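Local structure of ankyrin repeat family protein (Enterococcus faecalis, 3HRA) at residues Y30-N44 with R61-P75. The protein is of unknown function but is built of ankyrin repeats and, like other proteins of this family, probably binds partner proteins. Sequence-based numbering, arbitrary orientation.
Sequences YQVDEVDTEGNTPLN and RGADINLQNSISDSP
Successive ankyrin-repeat loops, each ending in an N-cap hydroxyl residue followed by proline (T41-P42 and S74-P75), pack side by side, N69 meeting N40 and S70 meeting E38. N69 and N40 run alongside each other, and ND2 of N69 gives N40 OD1 a nearly straight bond of 2.9 Å, the acceptor lying in the N69 amide plane although the two amides are turned 64° apart. With CG set between its backbone N and carbonyl carbon (chi1 67°), N69 turns OD1 back onto its own loop, where I71 N, closing an Asx turn, and D73 N reach it from opposite faces. One residue on, S70 N donates to E38 O at 2.9 Å.

Such hairpin-like loops joining helix pairs are the ankyrin fold's fingers. At their base N44 ND2 bonds D73 O at 2.9 Å from above the carbonyl plane, while N69 N takes the other face. L43 CD2 wedges between A63 CB and P75 CB, 3.8 Å from each. D33 OD2 receives D64 N on its syn lone pair at 2.9 Å, and a water links D33 OD1, T41 OG1 and D64 O. V32 CG1 sits over one R61 guanidinium face, offset toward its rim; NH2 reaches Y30 O while NE bonds L25 O.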
ATOM      1  N   TYR A  30       5.706  18.020  21.264  1.00 11.10           N
ATOM      2  CA  TYR A  30       4.477  17.295  20.908  1.00 10.43           C
ATOM      3  C   TYR A  30       4.723  15.833  20.468  1.00 11.16           C
ATOM      4  O   TYR A  30       5.576  15.555  19.624  1.00 13.42           O
ATOM      5  CB  TYR A  30       3.649  18.043  19.839  1.00  9.75           C
ATOM      6  CG  TYR A  30       2.185  17.665  19.894  1.00  7.05           C
ATOM      7  CD1 TYR A  30       1.281  18.444  20.604  1.00 10.88           C
ATOM      8  CD2 TYR A  30       1.712  16.504  19.277  1.00  7.93           C
ATOM      9  CE1 TYR A  30      -0.056  18.102  20.673  1.00 12.54           C
ATOM     10  CE2 TYR A  30       0.380  16.146  19.357  1.00  9.04           C
ATOM     11  CZ  TYR A  30      -0.497  16.946  20.056  1.00  9.74           C
ATOM     12  OH  TYR A  30      -1.830  16.605  20.147  1.00  8.47           O
ATOM     13  N   GLN A  31       3.963  14.905  21.046  1.00  5.54           N
ATOM     14  CA  GLN A  31       4.048  13.500  20.668  1.00  6.42           C
ATOM     15  C   GLN A  31       3.150  13.279  19.446  1.00  8.37           C
ATOM     16  O   GLN A  31       1.919  13.237  19.565  1.00  9.08           O
ATOM     17  CB  GLN A  31       3.570  12.621  21.827  1.00 10.40           C
ATOM     18  CG  GLN A  31       4.285  11.275  21.922  1.00 18.30           C
ATOM     19  CD  GLN A  31       3.711  10.217  21.001  1.00 23.20           C
ATOM     20  OE1 GLN A  31       4.189  10.027  19.862  1.00 18.93           O
ATOM     21  NE2 GLN A  31       2.677   9.509  21.487  1.00 26.33           N
ATOM     22  N   VAL A  32       3.760  13.134  18.271  1.00  6.19           N
ATOM     23  CA  VAL A  32       2.979  13.184  17.027  1.00  4.29           C
ATOM     24  C   VAL A  32       2.153  11.920  16.755  1.00  4.73           C
ATOM     25  O   VAL A  32       1.234  11.927  15.933  1.00 11.65           O
ATOM     26  CB  VAL A  32       3.872  13.484  15.794  1.00  9.09           C
ATOM     27  CG1 VAL A  32       4.598  14.823  15.973  1.00 10.39           C
ATOM     28  CG2 VAL A  32       4.876  12.353  15.556  1.00 10.88           C
ATOM     29  N   ASP A  33       2.508  10.830  17.416  1.00  8.37           N
ATOM     30  CA  ASP A  33       1.837   9.563  17.153  1.00  9.27           C
ATOM     31  C   ASP A  33       0.789   9.178  18.207  1.00 11.20           C
ATOM     32  O   ASP A  33       0.597   8.005  18.497  1.00 10.19           O
ATOM     33  CB  ASP A  33       2.854   8.443  16.968  1.00  6.25           C
ATOM     34  CG  ASP A  33       3.499   8.465  15.583  1.00  9.55           C
ATOM     35  OD1 ASP A  33       2.859   8.902  14.611  1.00 11.51           O
ATOM     36  OD2 ASP A  33       4.653   8.041  15.475  1.00 12.99           O
ATOM     37  N   GLU A  34       0.095  10.162  18.756  1.00  6.76           N
ATOM     38  CA  GLU A  34      -1.076   9.883  19.583  1.00  8.40           C
ATOM     39  C   GLU A  34      -2.101   9.108  18.755  1.00  9.40           C
ATOM     40  O   GLU A  34      -2.119   9.227  17.526  1.00  8.86           O
ATOM     41  CB  GLU A  34      -1.687  11.192  20.084  1.00  6.64           C
ATOM     42  CG  GLU A  34      -2.114  12.133  18.972  1.00  7.20           C
ATOM     43  CD  GLU A  34      -2.582  13.486  19.507  1.00  8.76           C
ATOM     44  OE1 GLU A  34      -2.083  13.940  20.563  1.00 11.08           O
ATOM     45  OE2 GLU A  34      -3.460  14.104  18.875  1.00  9.10           O
ATOM     46  N   VAL A  35      -2.951   8.318  19.418  1.00  5.18           N
ATOM     47  CA  VAL A  35      -3.917   7.501  18.696  1.00  6.63           C
ATOM     48  C   VAL A  35      -5.383   7.717  19.111  1.00  6.93           C
ATOM     49  O   VAL A  35      -5.679   8.096  20.257  1.00 11.17           O
ATOM     50  CB  VAL A  35      -3.560   5.983  18.755  1.00  7.76           C
ATOM     51  CG1 VAL A  35      -2.283   5.686  17.962  1.00  8.44           C
ATOM     52  CG2 VAL A  35      -3.433   5.518  20.187  1.00  8.42           C
ATOM     53  N   ASP A  36      -6.283   7.491  18.156  1.00  9.17           N
ATOM     54  CA  ASP A  36      -7.717   7.547  18.403  1.00  8.81           C
ATOM     55  C   ASP A  36      -8.287   6.175  18.764  1.00  9.68           C
ATOM     56  O   ASP A  36      -7.540   5.220  18.970  1.00  8.58           O
ATOM     57  CB  ASP A  36      -8.464   8.170  17.201  1.00  7.91           C
ATOM     58  CG  ASP A  36      -8.465   7.292  15.955  1.00 10.16           C
ATOM     59  OD1 ASP A  36      -8.140   6.077  15.994  1.00  9.47           O
ATOM     60  OD2 ASP A  36      -8.838   7.830  14.894  1.00 15.06           O
ATOM     61  N   THR A  37      -9.612   6.081  18.853  1.00  6.88           N
ATOM     62  CA  THR A  37     -10.253   4.850  19.314  1.00  7.92           C
ATOM     63  C   THR A  37     -10.055   3.675  18.358  1.00  8.48           C
ATOM     64  O   THR A  37     -10.253   2.514  18.741  1.00 12.31           O
ATOM     65  CB  THR A  37     -11.763   5.056  19.537  1.00 11.38           C
ATOM     66  OG1 THR A  37     -12.327   5.628  18.354  1.00 18.06           O
ATOM     67  CG2 THR A  37     -12.011   6.005  20.709  1.00 11.36           C
ATOM     68  N   GLU A  38      -9.683   3.980  17.118  1.00 11.06           N
ATOM     69  CA  GLU A  38      -9.469   2.964  16.093  1.00 11.76           C
ATOM     70  C   GLU A  38      -7.980   2.686  15.862  1.00  9.85           C
ATOM     71  O   GLU A  38      -7.604   1.986  14.915  1.00  9.79           O
ATOM     72  CB  GLU A  38     -10.118   3.402  14.774  1.00 15.26           C
ATOM     73  CG  GLU A  38     -11.542   2.899  14.564  1.00 22.51           C
ATOM     74  CD  GLU A  38     -12.514   3.425  15.595  1.00 23.04           C
ATOM     75  OE1 GLU A  38     -12.535   4.656  15.824  1.00 34.85           O
ATOM     76  OE2 GLU A  38     -13.267   2.602  16.170  1.00 42.11           O
ATOM     77  N   GLY A  39      -7.136   3.250  16.720  1.00  8.50           N
ATOM     78  CA  GLY A  39      -5.706   3.030  16.624  1.00  9.60           C
ATOM     79  C   GLY A  39      -5.026   3.842  15.536  1.00  5.61           C
ATOM     80  O   GLY A  39      -3.887   3.569  15.192  1.00  7.66           O
ATOM     81  N   ASN A  40      -5.738   4.820  14.986  1.00  4.92           N
ATOM     82  CA  ASN A  40      -5.175   5.728  13.975  1.00  4.46           C
ATOM     83  C   ASN A  40      -4.367   6.874  14.577  1.00  4.20           C
ATOM     84  O   ASN A  40      -4.819   7.541  15.511  1.00  5.92           O
ATOM     85  CB  ASN A  40      -6.285   6.326  13.107  1.00  3.22           C
ATOM     86  CG  ASN A  40      -6.828   5.342  12.097  1.00  6.67           C
ATOM     87  OD1 ASN A  40      -6.076   4.617  11.446  1.00  6.91           O
ATOM     88  ND2 ASN A  40      -8.139   5.319  11.952  1.00 12.73           N
ATOM     89  N   THR A  41      -3.173   7.110  14.033  1.00  4.95           N
ATOM     90  CA  THR A  41      -2.390   8.308  14.356  1.00  5.29           C
ATOM     91  C   THR A  41      -2.836   9.444  13.443  1.00  6.60           C
ATOM     92  O   THR A  41      -3.569   9.209  12.487  1.00  6.60           O
ATOM     93  CB  THR A  41      -0.897   8.077  14.083  1.00  3.77           C
ATOM     94  OG1 THR A  41      -0.732   7.666  12.717  1.00  4.70           O
ATOM     95  CG2 THR A  41      -0.363   7.012  14.958  1.00  5.54           C
ATOM     96  N   PRO A  42      -2.388  10.686  13.723  1.00  4.85           N
ATOM     97  CA  PRO A  42      -2.671  11.781  12.799  1.00  3.74           C
ATOM     98  C   PRO A  42      -2.179  11.456  11.390  1.00  5.77           C
ATOM     99  O   PRO A  42      -2.874  11.781  10.416  1.00  6.02           O
ATOM    100  CB  PRO A  42      -1.910  12.952  13.429  1.00  3.09           C
ATOM    101  CG  PRO A  42      -2.019  12.675  14.893  1.00  4.53           C
ATOM    102  CD  PRO A  42      -1.823  11.181  14.992  1.00  5.27           C
ATOM    103  N   LEU A  43      -1.027  10.793  11.282  1.00  2.82           N
ATOM    104  CA  LEU A  43      -0.501  10.455   9.965  1.00  5.49           C
ATOM    105  C   LEU A  43      -1.441   9.490   9.252  1.00  7.18           C
ATOM    106  O   LEU A  43      -1.759   9.692   8.089  1.00  5.18           O
ATOM    107  CB  LEU A  43       0.923   9.890  10.030  1.00  5.10           C
ATOM    108  CG  LEU A  43       1.489   9.428   8.677  1.00  2.26           C
ATOM    109  CD1 LEU A  43       1.505  10.535   7.600  1.00  4.20           C
ATOM    110  CD2 LEU A  43       2.886   8.814   8.872  1.00  6.01           C
ATOM    111  N   ASN A  44      -1.903   8.458   9.952  1.00  6.72           N
ATOM    112  CA  ASN A  44      -2.830   7.530   9.330  1.00  3.61           C
ATOM    113  C   ASN A  44      -4.117   8.230   8.866  1.00  2.92           C
ATOM    114  O   ASN A  44      -4.642   7.911   7.792  1.00  4.84           O
ATOM    115  CB  ASN A  44      -3.104   6.322  10.238  1.00  2.63           C
ATOM    116  CG  ASN A  44      -3.154   4.994   9.453  1.00  6.10           C
ATOM    117  OD1 ASN A  44      -3.288   4.984   8.233  1.00  8.43           O
ATOM    118  ND2 ASN A  44      -3.048   3.882  10.162  1.00  5.22           N
ATOM    119  N   ARG A  61       8.283  15.420  10.862  1.00  7.40           N
ATOM    120  CA  ARG A  61       8.376  15.540  12.322  1.00  4.44           C
ATOM    121  C   ARG A  61       8.532  14.196  13.026  1.00 10.33           C
ATOM    122  O   ARG A  61       8.425  14.120  14.242  1.00 14.68           O
ATOM    123  CB  ARG A  61       7.157  16.268  12.893  1.00 10.01           C
ATOM    124  CG  ARG A  61       7.327  17.767  12.996  1.00 13.99           C
ATOM    125  CD  ARG A  61       8.206  18.147  14.190  1.00 15.30           C
ATOM    126  NE  ARG A  61       7.437  18.389  15.411  1.00 13.77           N
ATOM    127  CZ  ARG A  61       7.346  17.533  16.424  1.00 15.48           C
ATOM    128  NH1 ARG A  61       7.960  16.362  16.363  1.00 14.14           N
ATOM    129  NH2 ARG A  61       6.637  17.842  17.503  1.00 18.63           N
ATOM    130  N   GLY A  62       8.750  13.139  12.256  1.00  6.20           N
ATOM    131  CA  GLY A  62       9.086  11.837  12.823  1.00  8.88           C
ATOM    132  C   GLY A  62       7.942  10.859  13.046  1.00 10.38           C
ATOM    133  O   GLY A  62       8.116   9.871  13.753  1.00 11.91           O
ATOM    134  N   ALA A  63       6.784  11.114  12.440  1.00  8.04           N
ATOM    135  CA  ALA A  63       5.638  10.212  12.554  1.00  6.60           C
ATOM    136  C   ALA A  63       6.010   8.811  12.046  1.00  8.88           C
ATOM    137  O   ALA A  63       6.721   8.662  11.055  1.00  8.49           O
ATOM    138  CB  ALA A  63       4.427  10.765  11.779  1.00  8.83           C
ATOM    139  N   ASP A  64       5.536   7.789  12.742  1.00  5.90           N
ATOM    140  CA  ASP A  64       5.896   6.408  12.416  1.00  7.10           C
ATOM    141  C   ASP A  64       5.011   5.894  11.284  1.00  5.80           C
ATOM    142  O   ASP A  64       3.803   5.731  11.474  1.00  6.24           O
ATOM    143  CB  ASP A  64       5.701   5.552  13.662  1.00  8.32           C
ATOM    144  CG  ASP A  64       6.188   4.124  13.485  1.00 11.15           C
ATOM    145  OD1 ASP A  64       6.584   3.725  12.369  1.00 11.55           O
ATOM    146  OD2 ASP A  64       6.173   3.402  14.503  1.00 19.12           O
ATOM    147  N   ILE A  65       5.601   5.658  10.107  1.00  5.42           N
ATOM    148  CA  ILE A  65       4.820   5.219   8.956  1.00  3.59           C
ATOM    149  C   ILE A  65       4.371   3.758   9.107  1.00  5.09           C
ATOM    150  O   ILE A  65       3.553   3.265   8.336  1.00  5.60           O
ATOM    151  CB  ILE A  65       5.580   5.395   7.612  1.00  5.48           C
ATOM    152  CG1 ILE A  65       6.829   4.505   7.573  1.00  6.13           C
ATOM    153  CG2 ILE A  65       5.929   6.881   7.362  1.00  9.17           C
ATOM    154  CD1 ILE A  65       7.335   4.208   6.175  1.00  5.53           C
ATOM    155  N   ASN A  66       4.887   3.084  10.126  1.00  4.78           N
ATOM    156  CA  ASN A  66       4.597   1.662  10.322  1.00  2.11           C
ATOM    157  C   ASN A  66       3.644   1.364  11.492  1.00  6.66           C
ATOM    158  O   ASN A  66       3.415   0.210  11.825  1.00  5.62           O
ATOM    159  CB  ASN A  66       5.910   0.877  10.510  1.00  6.81           C
ATOM    160  CG  ASN A  66       6.830   1.008   9.318  1.00  7.01           C
ATOM    161  OD1 ASN A  66       6.458   0.654   8.216  1.00  7.14           O
ATOM    162  ND2 ASN A  66       8.044   1.532   9.537  1.00  6.37           N
ATOM    163  N   LEU A  67       3.087   2.397  12.107  1.00  7.66           N
ATOM    164  CA  LEU A  67       2.242   2.193  13.288  1.00  5.77           C
ATOM    165  C   LEU A  67       0.853   1.768  12.824  1.00  7.96           C
ATOM    166  O   LEU A  67       0.107   2.570  12.261  1.00  6.91           O
ATOM    167  CB  LEU A  67       2.180   3.477  14.129  1.00  7.59           C
ATOM    168  CG  LEU A  67       1.681   3.333  15.583  1.00  8.52           C
ATOM    169  CD1 LEU A  67       1.970   4.576  16.413  1.00 11.63           C
ATOM    170  CD2 LEU A  67       0.197   2.996  15.669  1.00 11.71           C
ATOM    171  N   GLN A  68       0.509   0.506  13.074  1.00  5.79           N
ATOM    172  CA  GLN A  68      -0.734  -0.074  12.561  1.00  6.93           C
ATOM    173  C   GLN A  68      -1.964   0.264  13.397  1.00 10.30           C
ATOM    174  O   GLN A  68      -1.920   0.249  14.636  1.00  8.48           O
ATOM    175  CB  GLN A  68      -0.613  -1.597  12.450  1.00  5.10           C
ATOM    176  CG  GLN A  68       0.416  -2.047  11.458  1.00  4.21           C
ATOM    177  CD  GLN A  68       0.731  -3.527  11.571  1.00  7.48           C
ATOM    178  OE1 GLN A  68       0.342  -4.327  10.714  1.00 14.49           O
ATOM    179  NE2 GLN A  68       1.431  -3.898  12.625  1.00  8.56           N
ATOM    180  N   ASN A  69      -3.073   0.545  12.712  1.00  7.33           N
ATOM    181  CA  ASN A  69      -4.334   0.743  13.415  1.00  6.66           C
ATOM    182  C   ASN A  69      -5.025  -0.575  13.758  1.00  7.40           C
ATOM    183  O   ASN A  69      -4.455  -1.647  13.586  1.00  9.01           O
ATOM    184  CB  ASN A  69      -5.266   1.674  12.639  1.00  5.03           C
ATOM    185  CG  ASN A  69      -5.753   1.076  11.332  1.00  3.51           C
ATOM    186  OD1 ASN A  69      -5.677  -0.128  11.110  1.00  7.60           O
ATOM    187  ND2 ASN A  69      -6.271   1.926  10.461  1.00  6.23           N
ATOM    188  N   SER A  70      -6.262  -0.488  14.230  1.00  8.37           N
ATOM    189  CA  SER A  70      -6.986  -1.662  14.715  0.50  2.87           C
ATOM    190  C   SER A  70      -7.338  -2.693  13.651  1.00 11.24           C
ATOM    191  O   SER A  70      -7.711  -3.816  13.986  1.00 12.17           O
ATOM    192  CB  SER A  70      -8.240  -1.241  15.472  0.50  3.11           C
ATOM    193  OG  SER A  70      -7.871  -0.607  16.683  0.50  5.88           O
ATOM    194  N   ILE A  71      -7.237  -2.337  12.374  1.00  8.32           N
ATOM    195  CA  ILE A  71      -7.380  -3.357  11.334  1.00  9.95           C
ATOM    196  C   ILE A  71      -6.064  -3.688  10.626  1.00  6.53           C
ATOM    197  O   ILE A  71      -6.057  -4.178   9.496  1.00  9.14           O
ATOM    198  CB  ILE A  71      -8.518  -3.055  10.326  1.00 10.26           C
ATOM    199  CG1 ILE A  71      -8.179  -1.864   9.425  1.00  8.96           C
ATOM    200  CG2 ILE A  71      -9.852  -2.861  11.062  1.00 12.18           C
ATOM    201  CD1 ILE A  71      -9.197  -1.668   8.324  1.00 13.13           C
ATOM    202  N   SER A  72      -4.955  -3.439  11.317  1.00 10.08           N
ATOM    203  CA  SER A  72      -3.614  -3.775  10.824  0.60  2.17           C
ATOM    204  C   SER A  72      -3.063  -2.887   9.716  1.00  6.16           C
ATOM    205  O   SER A  72      -2.035  -3.212   9.125  1.00  8.19           O
ATOM    206  CB  SER A  72      -3.542  -5.242  10.385  0.60  2.25           C
ATOM    207  OG  SER A  72      -3.464  -6.076  11.518  0.60 10.41           O
ATOM    208  N   ASP A  73      -3.729  -1.775   9.422  1.00  5.58           N
ATOM    209  CA  ASP A  73      -3.232  -0.817   8.427  1.00  5.59           C
ATOM    210  C   ASP A  73      -2.324   0.227   9.074  1.00  6.32           C
ATOM    211  O   ASP A  73      -2.759   1.008   9.924  1.00  6.25           O
ATOM    212  CB  ASP A  73      -4.388  -0.073   7.753  1.00  5.20           C
ATOM    213  CG  ASP A  73      -5.072  -0.894   6.664  1.00  9.89           C
ATOM    214  OD1 ASP A  73      -4.457  -1.855   6.148  1.00 12.04           O
ATOM    215  OD2 ASP A  73      -6.222  -0.554   6.309  1.00 13.36           O
ATOM    216  N   SER A  74      -1.063   0.240   8.675  1.00  6.29           N
ATOM    217  CA  SER A  74      -0.201   1.361   9.005  1.00  4.89           C
ATOM    218  C   SER A  74      -0.379   2.398   7.897  1.00  4.49           C
ATOM    219  O   SER A  74      -0.972   2.094   6.843  1.00  2.96           O
ATOM    220  CB  SER A  74       1.245   0.895   9.035  1.00  6.12           C
ATOM    221  OG  SER A  74       1.625   0.435   7.746  1.00  4.65           O
ATOM    222  N   PRO A  75       0.136   3.623   8.112  1.00  4.91           N
ATOM    223  CA  PRO A  75       0.113   4.639   7.044  1.00  5.31           C
ATOM    224  C   PRO A  75       0.763   4.120   5.741  1.00  4.83           C
ATOM    225  O   PRO A  75       0.229   4.342   4.649  1.00  4.07           O
ATOM    226  CB  PRO A  75       0.923   5.797   7.649  1.00  3.74           C
ATOM    227  CG  PRO A  75       0.660   5.674   9.163  1.00  3.53           C
ATOM    228  CD  PRO A  75       0.631   4.164   9.399  1.00  4.04           C
TER
HETATM  229  O   HOH W   1       1.956   7.470  12.431  1.00 13.34           O
HETATM  230  O   HOH W   2       6.845   9.531  16.775  1.00 43.93           O
HETATM  231  O   HOH W   3     -10.291  -0.163  17.652  1.00 44.12           O
HETATM  232  O   HOH W   4      -2.094   4.301  13.029  1.00  9.15           O
HETATM  233  O   HOH W   5      -2.587   1.251  17.056  1.00 38.42           O